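PDB 1IZ0: quinone oxidoreductase from Thermus thermophilus, which probably reduces quinones with electrons from NADPH, as a member of the medium-chain dehydrogenase/reductase superfamily. Local coordinates for residues Leu116-Ala121 and Leu240-Leu244. Numbering follows the deposited sequence.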
loop_
_atom_site.group_PDB
_atom_site.type_symbol
_atom_site.label_atom_id
_atom_site.label_comp_id
_atom_site.label_asym_id
_atom_site.label_seq_id
_atom_site.Cartn_x
_atom_site.Cartn_y
_atom_site.Cartn_z
ATOM N N LEU A 116 -4.230 1.272 -9.269
ATOM C CA LEU A 116 -3.974 2.516 -9.989
ATOM C C LEU A 116 -2.610 2.508 -10.674
ATOM O O LEU A 116 -2.418 3.155 -11.707
ATOM C CB LEU A 116 -4.096 3.717 -9.044
ATOM C CG LEU A 116 -5.541 4.012 -8.620
ATOM C CD1 LEU A 116 -5.573 5.027 -7.489
ATOM C CD2 LEU A 116 -6.328 4.516 -9.826
ATOM N N ALA A 117 -1.664 1.774 -10.104
ATOM C CA ALA A 117 -0.336 1.694 -10.698
ATOM C C ALA A 117 -0.429 0.872 -11.987
ATOM O O ALA A 117 0.080 1.276 -13.034
ATOM C CB ALA A 117 0.645 1.045 -9.719
ATOM N N LEU A 118 -1.088 -0.281 -11.909
ATOM C CA LEU A 118 -1.234 -1.134 -13.082
ATOM C C LEU A 118 -2.151 -0.469 -14.105
ATOM O O LEU A 118 -1.873 -0.485 -15.316
ATOM C CB LEU A 118 -1.783 -2.507 -12.667
ATOM C CG LEU A 118 -0.805 -3.377 -11.858
ATOM C CD1 LEU A 118 -1.562 -4.432 -11.065
ATOM C CD2 LEU A 118 0.210 -4.022 -12.803
ATOM N N LYS A 119 -3.237 0.128 -13.624
ATOM C CA LYS A 119 -4.175 0.791 -14.520
ATOM C C LYS A 119 -3.454 1.893 -15.293
ATOM O O LYS A 119 -3.671 2.054 -16.490
ATOM C CB LYS A 119 -5.346 1.378 -13.730
ATOM N N ARG A 120 -2.583 2.641 -14.623
ATOM C CA ARG A 120 -1.868 3.707 -15.317
ATOM C C ARG A 120 -0.836 3.189 -16.315
ATOM O O ARG A 120 -0.557 3.848 -17.317
ATOM C CB ARG A 120 -1.166 4.654 -14.344
ATOM C CG ARG A 120 -0.632 5.889 -15.084
ATOM C CD ARG A 120 0.266 6.746 -14.239
ATOM N NE ARG A 120 -0.430 7.256 -13.069
ATOM C CZ ARG A 120 0.181 7.833 -12.043
ATOM N NH1 ARG A 120 1.501 7.970 -12.054
ATOM N NH2 ARG A 120 -0.524 8.257 -11.004
ATOM N N ALA A 121 -0.249 2.029 -16.038
ATOM C CA ALA A 121 0.728 1.453 -16.959
ATOM C C ALA A 121 -0.019 0.665 -18.042
ATOM O O ALA A 121 0.579 -0.089 -18.808
ATOM C CB ALA A 121 1.691 0.543 -16.209
ATOM N N LEU A 240 7.237 5.348 -15.171
ATOM C CA LEU A 240 6.143 6.146 -14.642
ATOM C C LEU A 240 6.309 6.356 -13.146
ATOM O O LEU A 240 6.372 5.392 -12.387
ATOM C CB LEU A 240 4.803 5.456 -14.917
ATOM C CG LEU A 240 4.522 5.058 -16.371
ATOM C CD1 LEU A 240 5.364 3.852 -16.744
ATOM C CD2 LEU A 240 3.044 4.712 -16.533
ATOM N N GLY A 241 6.398 7.617 -12.733
ATOM C CA GLY A 241 6.534 7.916 -11.321
ATOM C C GLY A 241 5.140 7.789 -10.763
ATOM O O GLY A 241 4.168 8.149 -11.434
ATOM N N PHE A 242 5.020 7.286 -9.544
ATOM C CA PHE A 242 3.702 7.105 -8.959
ATOM C C PHE A 242 3.601 7.564 -7.510
ATOM O O PHE A 242 4.471 7.279 -6.696
ATOM C CB PHE A 242 3.302 5.624 -9.069
ATOM C CG PHE A 242 1.932 5.319 -8.535
ATOM C CD1 PHE A 242 1.714 5.202 -7.169
ATOM C CD2 PHE A 242 0.850 5.202 -9.401
ATOM C CE1 PHE A 242 0.437 4.975 -6.671
ATOM C CE2 PHE A 242 -0.433 4.978 -8.916
ATOM C CZ PHE A 242 -0.642 4.866 -7.551
ATOM N N TRP A 243 2.529 8.283 -7.204
ATOM C CA TRP A 243 2.265 8.753 -5.847
ATOM C C TRP A 243 0.748 8.792 -5.680
ATOM O O TRP A 243 0.055 9.568 -6.338
ATOM C CB TRP A 243 2.877 10.137 -5.609
ATOM C CG TRP A 243 2.727 10.578 -4.186
ATOM C CD1 TRP A 243 2.660 9.770 -3.086
ATOM C CD2 TRP A 243 2.623 11.925 -3.703
ATOM N NE1 TRP A 243 2.515 10.528 -1.950
ATOM C CE2 TRP A 243 2.490 11.854 -2.298
ATOM C CE3 TRP A 243 2.625 13.184 -4.321
ATOM C CZ2 TRP A 243 2.360 12.993 -1.498
ATOM C CZ3 TRP A 243 2.493 14.323 -3.524
ATOM C CH2 TRP A 243 2.362 14.215 -2.124
ATOM N N LEU A 244 0.245 7.934 -4.797
ATOM C CA LEU A 244 -1.189 7.790 -4.543
ATOM C C LEU A 244 -1.972 9.040 -4.116
ATOM O O LEU A 244 -3.013 9.358 -4.700
ATOM C CB LEU A 244 -1.388 6.669 -3.508
ATOM C CG LEU A 244 -2.727 5.969 -3.232
ATOM C CD1 LEU A 244 -3.478 6.717 -2.167
ATOM C CD2 LEU A 244 -3.547 5.840 -4.506
#
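Helix-on-strand packing, mostly apolar, joins the last turn of helix 108-120 to the end of strand 238-241, an outermost strand of the parallel six-stranded Rossmann sheet, and to the chain leaving it. In all, 362 Å² is buried. F242 fills the middle. Its ring lies against the helix backbone, with CE2 3.6 Å from N of A117 and 3.7 Å from C of L116, while the CB of A117 sits over one ring face, 4.2 Å from CE2. L116 also meets L244, CD1 to CD2 at 3.7 Å, extending the apolar contact along the chain after the strand. At the other end L240 points toward the helix terminus: its CD2 lies 3.8 Å from O of R120 and 4.0 Å from CA of A121, the first residue to leave helical geometry. R120 spans L240, G241 and F242. Its extended start (chi1 and chi2 both t) carries the guanidinium toward the backbone at G241, bringing NH1 2.7 Å from O of G241, near the guanidinium plane, while CD2 of F242 lies over one guanidinium face, 3.7 Å from NH2. F242 and L244 belong to the NADPH site seen in this protein, although the cofactor is absent here, so the C-terminal end of the helix packs against residues of that site; A117 also neighbours I217, another NADPH-site residue. Beside them, strand 212-216 pairs with L240 and F242 through backbone hydrogen bonds and offers V215 to A117, A121 and F242, while L247 of helix 244-247 touches R120 and F242.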